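Local coordinates for heroin esterase (Rhodococcus sp., PDB 1LZL), which hydrolyses acetyl esters, probably including those of heroin, and has the alpha/beta hydrolase fold with what is probably a catalytic-triad active site, at residues D60-V65 with V130-A135; L137-I140 with E145-G148. All coordinates share one frame; numbering follows the deposited sequence.

Contact 1: residues D60-V65 with V130-A135; sequences DGDPEV and VNDCYA
OD1 of Asp-132 accepts hydrogens from two waters, and each carries the contact on to the loop 60-65. One, 2.8 Å from Asp-132 OD1, also donates to OD2 of Asp-62; the other donates in addition to the carbonyl O of Pro-63. Asp-62 OD2 takes a further water at 2.7 Å, which in turn accepts from ND2 of Asn-131. The two carboxylates come within 4.4 Å of each other, OD2 of Asp-62 to OD1 of Asp-132, and Arg-119 forms salt bridges with both, which is likely to offset their repulsion. Beside the waters, methyls pack on the Asp-132 side chain and carbonyl. With CG1 anti to the backbone N (chi1 179°), Val-65 sets its CG2 3.6 Å from OD1 of Asp-132 and its CG1 3.8 Å from the carbonyl O of Asp-132. Cut back to an alanine here, the side chain would lose both methyls and would probably open a gap against CB and the carboxylate of Asp-132. Val-65 begins strand 65-72 and pairs with Ala-56, so the contact ties the loop of a beta hairpin to helix 128-142, which packs against the central sheet of the alpha/beta hydrolase fold.

Contact 2: residues L137-I140 with E145-G148; sequences LLYI and EELG
Apolar packing joins Tyr-139 and Ile-140 to Leu-147, and CD1 of the leucine makes the closest contacts. CD1 of Leu-147 lies 4.1 Å from CE2 of Tyr-139, approaching the ring obliquely, and 4.2 Å from CG2 of Ile-140 in one of the two conformers of that isoleucine. It thus meets one aromatic carbon and one branch methyl from neighbouring positions on the helix. The tyrosine ring reaches this place because its CG stands anti to the backbone N (chi1 170°), which brings CE2 up to Leu-147. The side chains of Tyr-139 and Leu-147 cross at about a right angle. Both also touch Leu-54 of strand 49-56, so that strand adds to the same apolar cluster, while Ile-140 packs on Leu-83 of strand 79-85.

The polar part is looser. OH of Tyr-139 stands 3.9 Å from OE2 of Glu-146, too far for a hydrogen bond, and the ring and carboxylate planes are 76° apart. The other carboxylate oxygen, OE1, is hydrogen-bonded to ND1 of His-143, whose ring also meets that of Tyr-139.

In the backbone, N of Gly-148 bonds to O of Glu-145 at 3.1 Å. Gly-148 leaves the helix with positive phi (79°) and closes a Schellman motif; its backbone then bonds with Val-79.

No direct hydrogen bond or salt bridge spans the two segments, so cohesion between them rests mainly on Leu-147 packing against Tyr-139, with the glutamate held at the exposed border by the histidine.

How the contacts relate
Helix 128-142 serves both contacts: its part at 130-135 faces the loop 60-65, and its part at 137-140 faces the short helix 144-147. The contacts lie about 15 Å apart, centre to centre, on the same side of the chain's centre. Along the sequence they come in series, contact 1 closing at 135 just before contact 2 opens at 137, and they touch nowhere else. Contact 1 bridges 64 intervening residues; contact 2 spans only four. Both also involve the antiparallel edge of the sheet, since the loop 60-65 connects strand 49-56 to strand 65-72 and side chains of contact 2 pack on strand 49-56. One helix thereby joins distant and local parts of the chain beside that edge.

Contact 1: residues D60-V65 with V130-A135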
ATOM      1  N   ASP A  60     -10.187 -20.061  -3.300  1.00 12.67           N
ATOM      2  CA  ASP A  60     -10.092 -21.199  -4.241  1.00 16.43           C
ATOM      3  C   ASP A  60      -9.182 -22.278  -3.690  1.00 15.93           C
ATOM      4  O   ASP A  60      -9.231 -22.597  -2.478  1.00 18.81           O
ATOM      5  CB  ASP A  60      -9.623 -20.715  -5.629  1.00 18.65           C
ATOM      6  CG  ASP A  60     -10.702 -19.937  -6.371  1.00 19.30           C
ATOM      7  OD1 ASP A  60     -11.865 -19.964  -5.907  1.00 17.32           O
ATOM      8  OD2 ASP A  60     -10.390 -19.276  -7.394  1.00 28.33           O
ATOM      9  N   GLY A  61      -8.287 -22.877  -4.467  1.00 19.01           N
ATOM     10  CA  GLY A  61      -7.403 -23.852  -3.775  1.00 19.63           C
ATOM     11  C   GLY A  61      -6.058 -23.252  -3.391  1.00 20.99           C
ATOM     12  O   GLY A  61      -5.059 -24.023  -3.319  1.00 19.69           O
ATOM     13  N   ASP A  62      -6.030 -21.918  -3.230  1.00 15.35           N
ATOM     14  CA  ASP A  62      -4.750 -21.259  -3.046  1.00 13.98           C
ATOM     15  C   ASP A  62      -4.142 -21.590  -1.701  1.00 12.10           C
ATOM     16  O   ASP A  62      -4.844 -21.898  -0.753  1.00 12.75           O
ATOM     17  CB  ASP A  62      -4.948 -19.732  -3.172  1.00 12.26           C
ATOM     18  CG  ASP A  62      -5.278 -19.270  -4.569  1.00 14.30           C
ATOM     19  OD1 ASP A  62      -5.223 -20.084  -5.519  1.00 15.62           O
ATOM     20  OD2 ASP A  62      -5.554 -18.056  -4.702  1.00 13.73           O
ATOM     21  N   PRO A  63      -2.813 -21.491  -1.610  1.00 12.94           N
ATOM     22  CA  PRO A  63      -2.127 -21.725  -0.333  1.00 13.03           C
ATOM     23  C   PRO A  63      -2.550 -20.738   0.765  1.00 11.93           C
ATOM     24  O   PRO A  63      -3.095 -19.657   0.517  1.00 12.15           O
ATOM     25  CB  PRO A  63      -0.651 -21.515  -0.664  1.00 18.63           C
ATOM     26  CG  PRO A  63      -0.553 -21.437  -2.114  1.00 19.00           C
ATOM     27  CD  PRO A  63      -1.892 -21.158  -2.693  1.00 15.33           C
ATOM     28  N   GLU A  64      -2.258 -21.065   2.019  1.00 13.34           N
ATOM     29  CA  GLU A  64      -2.474 -20.214   3.165  1.00 16.48           C
ATOM     30  C   GLU A  64      -1.710 -18.888   2.960  1.00 12.24           C
ATOM     31  O   GLU A  64      -0.669 -18.898   2.340  1.00 13.61           O
ATOM     32  CB  GLU A  64      -2.000 -20.860   4.474  1.00 26.44           C
ATOM     33  CG  GLU A  64      -2.510 -22.294   4.627  1.00 39.27           C
ATOM     34  CD  GLU A  64      -1.328 -23.247   4.761  1.00 50.78           C
ATOM     35  OE1 GLU A  64      -0.781 -23.667   3.714  1.00 74.59           O
ATOM     36  OE2 GLU A  64      -0.941 -23.543   5.902  1.00 69.27           O
ATOM     37  N   VAL A  65      -2.288 -17.820   3.456  1.00 10.80           N
ATOM     38  CA  VAL A  65      -1.685 -16.492   3.411  1.00 11.33           C
ATOM     39  C   VAL A  65      -1.213 -16.158   4.803  1.00 11.11           C
ATOM     40  O   VAL A  65      -2.028 -16.018   5.727  1.00 12.20           O
ATOM     41  CB  VAL A  65      -2.712 -15.478   2.884  1.00 11.30           C
ATOM     42  CG1 VAL A  65      -2.145 -14.070   2.846  1.00 10.44           C
ATOM     43  CG2 VAL A  65      -3.169 -15.920   1.491  1.00 15.36           C
ATOM     44  N   VAL A 130      -4.340  -9.987  -5.221  1.00  9.34           N
ATOM     45  CA  VAL A 130      -5.452  -9.313  -4.548  1.00 10.47           C
ATOM     46  C   VAL A 130      -6.304 -10.369  -3.845  1.00 10.51           C
ATOM     47  O   VAL A 130      -6.847 -10.098  -2.768  1.00 10.61           O
ATOM     48  CB  VAL A 130      -6.288  -8.455  -5.525  1.00 13.83           C
ATOM     49  CG1 VAL A 130      -7.189  -9.296  -6.387  1.00 17.31           C
ATOM     50  CG2 VAL A 130      -7.076  -7.395  -4.742  1.00 18.64           C
ATOM     51  N   ASN A 131      -6.396 -11.595  -4.397  1.00 10.50           N
ATOM     52  CA  ASN A 131      -7.149 -12.653  -3.718  1.00 12.03           C
ATOM     53  C   ASN A 131      -6.514 -12.959  -2.357  1.00 10.81           C
ATOM     54  O   ASN A 131      -7.255 -13.218  -1.379  1.00  8.85           O
ATOM     55  CB  ASN A 131      -7.274 -13.923  -4.579  1.00 11.62           C
ATOM     56  CG  ASN A 131      -8.276 -13.719  -5.732  1.00 13.72           C
ATOM     57  OD1 ASN A 131      -9.037 -12.732  -5.702  1.00 15.11           O
ATOM     58  ND2 ASN A 131      -8.272 -14.640  -6.688  1.00 14.89           N
ATOM     59  N   ASP A 132      -5.194 -12.931  -2.240  1.00  9.24           N
ATOM     60  CA  ASP A 132      -4.557 -13.188  -0.946  1.00  9.66           C
ATOM     61  C   ASP A 132      -4.924 -12.103   0.055  1.00  8.52           C
ATOM     62  O   ASP A 132      -5.145 -12.363   1.241  1.00  9.50           O
ATOM     63  CB  ASP A 132      -3.023 -13.216  -1.085  1.00  9.38           C
ATOM     64  CG  ASP A 132      -2.558 -14.414  -1.905  1.00  9.23           C
ATOM     65  OD1 ASP A 132      -3.324 -15.390  -2.079  1.00  9.74           O
ATOM     66  OD2 ASP A 132      -1.368 -14.368  -2.348  1.00 10.37           O
ATOM     67  N   CYS A 133      -4.994 -10.845  -0.431  1.00  9.27           N
ATOM     68  CA  CYS A 133      -5.324  -9.742   0.498  1.00  8.64           C
ATOM     69  C   CYS A 133      -6.789  -9.864   0.946  1.00  8.31           C
ATOM     70  O   CYS A 133      -7.107  -9.618   2.117  1.00  9.06           O
ATOM     71  CB  CYS A 133      -5.068  -8.411  -0.219  1.00  9.68           C
ATOM     72  SG  CYS A 133      -3.284  -8.116  -0.531  1.00  9.85           S
ATOM     73  N   TYR A 134      -7.643 -10.238  -0.015  1.00  9.17           N
ATOM     74  CA  TYR A 134      -9.073 -10.363   0.376  1.00  9.15           C
ATOM     75  C   TYR A 134      -9.258 -11.574   1.289  1.00  8.71           C
ATOM     76  O   TYR A 134     -10.049 -11.505   2.230  1.00  9.68           O
ATOM     77  CB  TYR A 134      -9.952 -10.392  -0.870  1.00  9.38           C
ATOM     78  CG  TYR A 134     -11.431 -10.443  -0.596  1.00  9.39           C
ATOM     79  CD1 TYR A 134     -12.026  -9.382   0.069  1.00 10.34           C
ATOM     80  CD2 TYR A 134     -12.194 -11.520  -0.993  1.00 11.83           C
ATOM     81  CE1 TYR A 134     -13.372  -9.395   0.342  1.00 10.18           C
ATOM     82  CE2 TYR A 134     -13.574 -11.530  -0.721  1.00 11.35           C
ATOM     83  CZ  TYR A 134     -14.127 -10.464  -0.068  1.00 12.65           C
ATOM     84  OH  TYR A 134     -15.490 -10.431   0.247  1.00 13.98           O
ATOM     85  N   ALA A 135      -8.488 -12.626   1.016  1.00  8.70           N
ATOM     86  CA  ALA A 135      -8.564 -13.789   1.905  1.00  9.07           C
ATOM     87  C   ALA A 135      -8.167 -13.423   3.318  1.00  8.65           C
ATOM     88  O   ALA A 135      -8.789 -13.892   4.286  1.00 10.95           O
ATOM     89  CB  ALA A 135      -7.680 -14.891   1.348  1.00 10.75           C
TER
HETATM   90  O   HOH W   1      -5.908 -16.494  -2.365  1.00 11.72           O
HETATM   91  O   HOH W   2      -6.461 -16.866  -6.956  1.00 20.20           O
HETATM   92  O   HOH W   3      -2.157 -17.880  -1.485  1.00 12.41           O

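Contact 2: residues L137-I140 with E145-G148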
ATOM      1  N   LEU A 137      -8.452 -10.432   4.669  1.00 10.07           N
ATOM      2  CA  LEU A 137      -9.546  -9.606   5.187  1.00  9.92           C
ATOM      3  C   LEU A 137     -10.704 -10.471   5.661  1.00  9.46           C
ATOM      4  O   LEU A 137     -11.219 -10.245   6.767  1.00 11.57           O
ATOM      5  CB  LEU A 137      -9.983  -8.616   4.089  1.00 10.13           C
ATOM      6  CG  LEU A 137     -11.147  -7.697   4.505  1.00  9.94           C
ATOM      7  CD1 LEU A 137     -10.745  -6.783   5.671  1.00 10.33           C
ATOM      8  CD2 LEU A 137     -11.682  -6.850   3.347  1.00 12.16           C
ATOM      9  N   LEU A 138     -11.099 -11.433   4.837  1.00  9.66           N
ATOM     10  CA  LEU A 138     -12.172 -12.380   5.235  1.00 10.35           C
ATOM     11  C   LEU A 138     -11.830 -13.074   6.541  1.00 12.17           C
ATOM     12  O   LEU A 138     -12.690 -13.245   7.409  1.00 13.41           O
ATOM     13  CB  LEU A 138     -12.351 -13.409   4.116  1.00 10.94           C
ATOM     14  CG  LEU A 138     -13.113 -12.933   2.869  1.00 11.20           C
ATOM     15  CD1 LEU A 138     -13.058 -13.973   1.762  1.00 15.43           C
ATOM     16  CD2 LEU A 138     -14.586 -12.690   3.229  1.00 13.19           C
ATOM     17  N   TYR A 139     -10.575 -13.512   6.630  1.00 11.10           N
ATOM     18  CA  TYR A 139     -10.143 -14.222   7.839  1.00 11.28           C
ATOM     19  C   TYR A 139     -10.168 -13.314   9.043  1.00 12.52           C
ATOM     20  O   TYR A 139     -10.703 -13.726  10.092  1.00 14.02           O
ATOM     21  CB  TYR A 139      -8.727 -14.755   7.588  1.00 11.81           C
ATOM     22  CG  TYR A 139      -8.110 -15.292   8.871  1.00 13.44           C
ATOM     23  CD1 TYR A 139      -8.466 -16.556   9.338  1.00 17.11           C
ATOM     24  CD2 TYR A 139      -7.179 -14.533   9.586  1.00 14.66           C
ATOM     25  CE1 TYR A 139      -7.868 -17.005  10.517  1.00 20.02           C
ATOM     26  CE2 TYR A 139      -6.589 -14.961  10.755  1.00 19.50           C
ATOM     27  CZ  TYR A 139      -6.960 -16.228  11.189  1.00 18.47           C
ATOM     28  OH  TYR A 139      -6.414 -16.706  12.363  1.00 23.78           O
ATOM     29  N   ILE A 140      -9.541 -12.128   8.977  1.00 11.23           N
ATOM     30  CA  ILE A 140      -9.516 -11.297  10.208  1.00 12.22           C
ATOM     31  C   ILE A 140     -10.921 -10.908  10.643  1.00 12.88           C
ATOM     32  O   ILE A 140     -11.181 -10.815  11.852  1.00 14.65           O
ATOM     33  CB  ILE A 140      -8.570 -10.097  10.148  0.60 14.05           C
ATOM     34  CG1 ILE A 140      -8.927  -9.092   9.075  0.60 13.43           C
ATOM     35  CG2 ILE A 140      -7.126 -10.602  10.027  0.60 17.03           C
ATOM     36  CD1 ILE A 140      -7.945  -7.922   9.085  0.60 18.86           C
ATOM     37  N   GLU A 145     -13.334 -11.856  16.966  1.00 24.82           N
ATOM     38  CA  GLU A 145     -13.464 -11.992  18.421  1.00 24.56           C
ATOM     39  C   GLU A 145     -12.265 -12.723  19.012  1.00 22.99           C
ATOM     40  O   GLU A 145     -11.665 -12.280  19.997  1.00 25.42           O
ATOM     41  CB  GLU A 145     -14.790 -12.697  18.741  1.00 33.10           C
ATOM     42  CG  GLU A 145     -15.346 -12.250  20.087  1.00 43.72           C
ATOM     43  CD  GLU A 145     -16.517 -13.048  20.590  1.00 50.50           C
ATOM     44  OE1 GLU A 145     -17.512 -13.215  19.849  1.00 53.46           O
ATOM     45  OE2 GLU A 145     -16.461 -13.499  21.768  1.00 72.03           O
ATOM     46  N   GLU A 146     -11.931 -13.840  18.386  1.00 23.40           N
ATOM     47  CA  GLU A 146     -10.815 -14.652  18.856  1.00 24.71           C
ATOM     48  C   GLU A 146      -9.553 -13.816  18.796  1.00 23.53           C
ATOM     49  O   GLU A 146      -8.634 -13.956  19.613  1.00 25.11           O
ATOM     50  CB  GLU A 146     -10.727 -15.930  18.026  1.00 29.23           C
ATOM     51  CG  GLU A 146      -9.523 -16.255  17.203  1.00 33.93           C
ATOM     52  CD  GLU A 146      -9.707 -17.381  16.193  1.00 32.02           C
ATOM     53  OE1 GLU A 146     -10.752 -18.063  16.203  1.00 35.44           O
ATOM     54  OE2 GLU A 146      -8.777 -17.561  15.369  1.00 49.17           O
ATOM     55  N   LEU A 147      -9.444 -12.937  17.818  1.00 17.66           N
ATOM     56  CA  LEU A 147      -8.229 -12.165  17.638  1.00 16.38           C
ATOM     57  C   LEU A 147      -8.216 -10.869  18.427  1.00 17.54           C
ATOM     58  O   LEU A 147      -7.229 -10.134  18.452  1.00 19.64           O
ATOM     59  CB  LEU A 147      -8.047 -11.823  16.153  1.00 18.05           C
ATOM     60  CG  LEU A 147      -7.729 -12.972  15.203  1.00 17.41           C
ATOM     61  CD1 LEU A 147      -7.599 -12.412  13.798  1.00 17.85           C
ATOM     62  CD2 LEU A 147      -6.446 -13.696  15.552  1.00 18.75           C
ATOM     63  N   GLY A 148      -9.310 -10.536  19.104  1.00 18.14           N
ATOM     64  CA  GLY A 148      -9.320  -9.358  19.949  1.00 19.23           C
ATOM     65  C   GLY A 148      -9.498  -8.086  19.113  1.00 17.73           C
ATOM     66  O   GLY A 148      -9.076  -6.990  19.518  1.00 18.57           O
TER